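Chromosomal replication initiator protein dnaA (Aquifex aeolicus, PDB 1L8Q) probably starts chromosomal replication in its ATP-bound form, by binding the replication origin and setting off assembly of the initiation complex. Local coordinates at residues A[230-233]-A[234-237]; A[310-313]-A[314-318]. All coordinates share one frame; numbering follows the deposited sequence.

Contact 1: A[230-233]-A[234-237]; sequences LMQI and VEFV
Glu235 lies back along the preceding turn of its helix, over Met231 and Gln232. Its CB sits 3.4 Å from Gln232 O. With chi1 at -73°, CG swings to the side of the backbone N and comes 3.5 Å from Met231 O, while CD, one bond further, has drawn off to 4.2 Å from that same oxygen. The chain then runs extended, and OE1 ends alongside Gln232, 3.8 Å from its CA. Here the two side chains pass at a slant, amide and carboxylate planes 67° apart, in loose contact without a polar bond between them. A long charged chain suits the exposed position of Glu235, whereas Gln232 is partly covered by Ile323 of helix 308-323. Below them runs the regular i to i+4 bonding of helix 216-241, a long helix of the DNA-binding domain IV: Glu235 N bonds to Met231 O at 2.9 Å, nearly straight at 170°, and Val237 N likewise reaches Ile233 O. The other side of the helix is apolar. Val234 sets CG2 beside its own backbone N, 3.4 Å from Leu230 O, and its compact beta-branched side chain also packs on Phe283. Leu230 and Ile233 both press against Cys272 of helix 258-272, and Val237 meets Ile263 of that helix.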
loop_
_atom_site.group_PDB
_atom_site.type_symbol
_atom_site.label_atom_id
_atom_site.label_comp_id
_atom_site.label_asym_id
_atom_site.label_seq_id
_atom_site.Cartn_x
_atom_site.Cartn_y
_atom_site.Cartn_z
ATOM N N LEU A 230 -14.019 4.101 22.318
ATOM C CA LEU A 230 -13.423 2.779 22.276
ATOM C C LEU A 230 -13.254 2.228 23.688
ATOM O O LEU A 230 -13.316 1.025 23.910
ATOM C CB LEU A 230 -12.075 2.816 21.573
ATOM C CG LEU A 230 -12.146 2.943 20.067
ATOM C CD1 LEU A 230 -10.893 2.329 19.452
ATOM C CD2 LEU A 230 -13.407 2.271 19.541
HETATM N N MSE A 231 -13.031 3.114 24.640
HETATM C CA MSE A 231 -12.884 2.685 26.012
HETATM C C MSE A 231 -14.263 2.347 26.560
HETATM O O MSE A 231 -14.421 1.400 27.344
HETATM C CB MSE A 231 -12.206 3.779 26.845
HETATM C CG MSE A 231 -11.907 3.402 28.291
HETATM SE SE MSE A 231 -10.527 2.016 28.503
HETATM C CE MSE A 231 -9.594 2.225 26.738
ATOM N N GLN A 232 -15.265 3.107 26.129
ATOM C CA GLN A 232 -16.635 2.853 26.539
ATOM C C GLN A 232 -17.045 1.464 26.082
ATOM O O GLN A 232 -17.761 0.762 26.787
ATOM C CB GLN A 232 -17.582 3.895 25.951
ATOM C CG GLN A 232 -17.769 5.141 26.794
ATOM C CD GLN A 232 -18.818 6.076 26.207
ATOM O OE1 GLN A 232 -18.497 6.959 25.408
ATOM N NE2 GLN A 232 -20.074 5.873 26.586
ATOM N N ILE A 233 -16.578 1.061 24.904
ATOM C CA ILE A 233 -16.891 -0.268 24.399
ATOM C C ILE A 233 -16.228 -1.343 25.259
ATOM O O ILE A 233 -16.810 -2.396 25.509
ATOM C CB ILE A 233 -16.509 -0.401 22.922
ATOM C CG1 ILE A 233 -17.607 0.215 22.051
ATOM C CG2 ILE A 233 -16.319 -1.853 22.556
ATOM C CD1 ILE A 233 -17.308 0.205 20.591
ATOM N N VAL A 234 -15.024 -1.059 25.740
ATOM C CA VAL A 234 -14.341 -1.987 26.614
ATOM C C VAL A 234 -15.106 -2.109 27.924
ATOM O O VAL A 234 -15.356 -3.217 28.396
ATOM C CB VAL A 234 -12.880 -1.583 26.860
ATOM C CG1 VAL A 234 -12.257 -2.465 27.946
ATOM C CG2 VAL A 234 -12.083 -1.696 25.568
ATOM N N GLU A 235 -15.499 -0.974 28.499
ATOM C CA GLU A 235 -16.326 -0.983 29.701
ATOM C C GLU A 235 -17.557 -1.847 29.446
ATOM O O GLU A 235 -17.996 -2.593 30.316
ATOM C CB GLU A 235 -16.807 0.425 30.055
ATOM C CG GLU A 235 -15.760 1.356 30.629
ATOM C CD GLU A 235 -16.282 2.780 30.810
ATOM O OE1 GLU A 235 -17.382 3.097 30.286
ATOM O OE2 GLU A 235 -15.591 3.582 31.478
ATOM N N PHE A 236 -18.117 -1.727 28.247
ATOM C CA PHE A 236 -19.332 -2.454 27.910
ATOM C C PHE A 236 -19.122 -3.958 27.918
ATOM O O PHE A 236 -19.793 -4.676 28.652
ATOM C CB PHE A 236 -19.876 -2.005 26.564
ATOM C CG PHE A 236 -21.094 -2.739 26.146
ATOM C CD1 PHE A 236 -22.303 -2.496 26.766
ATOM C CD2 PHE A 236 -21.034 -3.687 25.140
ATOM C CE1 PHE A 236 -23.429 -3.181 26.394
ATOM C CE2 PHE A 236 -22.157 -4.372 24.760
ATOM C CZ PHE A 236 -23.360 -4.122 25.392
ATOM N N VAL A 237 -18.195 -4.434 27.095
ATOM C CA VAL A 237 -17.906 -5.859 27.025
ATOM C C VAL A 237 -17.687 -6.414 28.421
ATOM O O VAL A 237 -18.106 -7.533 28.733
ATOM C CB VAL A 237 -16.689 -6.142 26.144
ATOM C CG1 VAL A 237 -16.085 -7.497 26.474
ATOM C CG2 VAL A 237 -17.071 -6.043 24.663
#

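Contact 2: A[310-313]-A[314-318]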
loop_
_atom_site.group_PDB
_atom_site.type_symbol
_atom_site.label_atom_id
_atom_site.label_comp_id
_atom_site.label_asym_id
_atom_site.label_seq_id
_atom_site.Cartn_x
_atom_site.Cartn_y
_atom_site.Cartn_z
ATOM N N HIS A 310 -26.030 -14.054 16.706
ATOM C CA HIS A 310 -27.073 -13.293 17.393
ATOM C C HIS A 310 -26.575 -12.616 18.659
ATOM O O HIS A 310 -27.057 -11.547 19.029
ATOM C CB HIS A 310 -28.274 -14.187 17.707
ATOM C CG HIS A 310 -29.218 -14.347 16.558
ATOM N ND1 HIS A 310 -29.354 -15.533 15.866
ATOM C CD2 HIS A 310 -30.064 -13.467 15.969
ATOM C CE1 HIS A 310 -30.249 -15.378 14.905
ATOM N NE2 HIS A 310 -30.695 -14.134 14.946
ATOM N N LEU A 311 -25.630 -13.253 19.336
ATOM C CA LEU A 311 -25.032 -12.651 20.506
ATOM C C LEU A 311 -24.327 -11.379 20.038
ATOM O O LEU A 311 -24.780 -10.266 20.300
ATOM C CB LEU A 311 -24.017 -13.600 21.135
ATOM C CG LEU A 311 -23.955 -13.646 22.665
ATOM C CD1 LEU A 311 -22.508 -13.649 23.133
ATOM C CD2 LEU A 311 -24.723 -12.495 23.304
ATOM N N VAL A 312 -23.227 -11.563 19.322
ATOM C CA VAL A 312 -22.471 -10.453 18.783
ATOM C C VAL A 312 -23.412 -9.390 18.241
ATOM O O VAL A 312 -23.236 -8.199 18.498
ATOM C CB VAL A 312 -21.536 -10.915 17.653
ATOM C CG1 VAL A 312 -21.012 -9.715 16.868
ATOM C CG2 VAL A 312 -20.390 -11.742 18.215
ATOM N N GLY A 313 -24.419 -9.826 17.496
ATOM C CA GLY A 313 -25.384 -8.911 16.917
ATOM C C GLY A 313 -26.053 -8.067 17.980
ATOM O O GLY A 313 -26.218 -6.856 17.825
ATOM N N PHE A 314 -26.430 -8.712 19.074
ATOM C CA PHE A 314 -27.075 -8.023 20.172
ATOM C C PHE A 314 -26.103 -7.056 20.866
ATOM O O PHE A 314 -26.480 -5.949 21.260
ATOM C CB PHE A 314 -27.611 -9.041 21.167
ATOM C CG PHE A 314 -28.247 -8.432 22.363
ATOM C CD1 PHE A 314 -29.530 -7.925 22.294
ATOM C CD2 PHE A 314 -27.566 -8.359 23.563
ATOM C CE1 PHE A 314 -30.126 -7.362 23.406
ATOM C CE2 PHE A 314 -28.151 -7.793 24.671
ATOM C CZ PHE A 314 -29.437 -7.296 24.595
ATOM N N LEU A 315 -24.856 -7.482 21.012
ATOM C CA LEU A 315 -23.838 -6.656 21.636
ATOM C C LEU A 315 -23.573 -5.407 20.791
ATOM O O LEU A 315 -23.395 -4.303 21.321
ATOM C CB LEU A 315 -22.547 -7.457 21.827
ATOM C CG LEU A 315 -22.622 -8.657 22.772
ATOM C CD1 LEU A 315 -21.275 -9.354 22.859
ATOM C CD2 LEU A 315 -23.082 -8.209 24.141
ATOM N N GLU A 316 -23.558 -5.596 19.473
ATOM C CA GLU A 316 -23.340 -4.509 18.532
ATOM C C GLU A 316 -24.399 -3.442 18.705
ATOM O O GLU A 316 -24.092 -2.257 18.785
ATOM C CB GLU A 316 -23.374 -5.034 17.097
ATOM C CG GLU A 316 -22.180 -5.887 16.711
ATOM C CD GLU A 316 -22.336 -6.498 15.336
ATOM O OE1 GLU A 316 -23.463 -6.475 14.802
ATOM O OE2 GLU A 316 -21.333 -6.995 14.785
ATOM N N LYS A 317 -25.653 -3.870 18.777
ATOM C CA LYS A 317 -26.771 -2.941 18.886
ATOM C C LYS A 317 -26.765 -2.184 20.212
ATOM O O LYS A 317 -26.974 -0.975 20.255
ATOM C CB LYS A 317 -28.098 -3.677 18.668
ATOM C CG LYS A 317 -28.272 -4.203 17.234
ATOM C CD LYS A 317 -29.333 -5.297 17.144
ATOM C CE LYS A 317 -29.489 -5.805 15.704
ATOM N NZ LYS A 317 -28.162 -6.064 15.048
ATOM N N GLN A 318 -26.509 -2.895 21.296
ATOM C CA GLN A 318 -26.437 -2.247 22.592
ATOM C C GLN A 318 -25.295 -1.227 22.620
ATOM O O GLN A 318 -25.506 -0.057 22.950
ATOM C CB GLN A 318 -26.287 -3.282 23.701
ATOM C CG GLN A 318 -27.512 -4.166 23.868
ATOM C CD GLN A 318 -28.786 -3.371 24.170
ATOM O OE1 GLN A 318 -28.836 -2.604 25.135
ATOM N NE2 GLN A 318 -29.819 -3.575 23.357
#
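Val312, Gly313 and Phe314 follow one another round a turn of helix 308-323, and each meets residues of the next turn or the last. Gly313 takes part through its backbone alone. Its carbonyl accepts the main-chain N-H of Lys317 at 3.2 Å, and the lysine side chain, bent at its last torsion (chi4 46°), curls back so that NZ adds a weak bond to the same Gly313 O at 3.5 Å. Having no side chain, the glycine leaves room for this curl, since a CB there would lie about 4.1 Å from Lys317 NZ. The long aliphatic part of Lys317 lies along the carbonyl, as suits a flexible charged chain on an exposed surface.

Phe314 bonds back to His310 O through its N, the donor standing above the carbonyl plane. A chi1 of 178° carries its ring away from the earlier turn, leaving CB near Leu311 O; one ring face receives Gln318 CG, 3.7 Å above the plane and offset toward the rim.

Val312 faces inward and meets Glu316 one turn on. Its CG1 approaches Glu316 OE2 at 3.4 Å, the two side chains lying aslant, while Glu316 N bonds to Val312 O at 2.8 Å. OE2 and Tyr266 OH also share a weak hydrogen bond, on the helix against which Val312 packs. Cutting Glu316 back to an alanine removes the carboxylate, and would probably leave the Tyr266 hydroxyl without this mate and CG1 of Val312 less covered. Leu311 and Leu315 make a looser apolar pair, CD2 to CG 4.4 Å, and Leu315 continues onto Ile263 and Leu267. The pattern is that of an amphipathic helix: Val312 and Leu315 buried against helix 258-272 of domain IV, with His310, Phe314 and Lys317 on its exposed side.

In the fold
Contacts 1 and 2 lie on helices 216-241 and 308-323, far apart in sequence but with centres about 14 Å apart. Phe236 bridges them: its CZ packs 3.5 Å from Gln318 CB, and CE2 lies 3.7 Å from Leu315 O, its ring lying against both the side chain of Gln318 and the backbone of Leu315. Helix 258-272 touches both, since Val237 of contact 1 and Leu315 of contact 2 meet Ile263. Three helices of the DNA-binding domain IV are thus packed together. Both contacts sit on the same side of the chain's centre, their own centres about 31 and 33 Å from it, away from the ADP site of the AAA+ region.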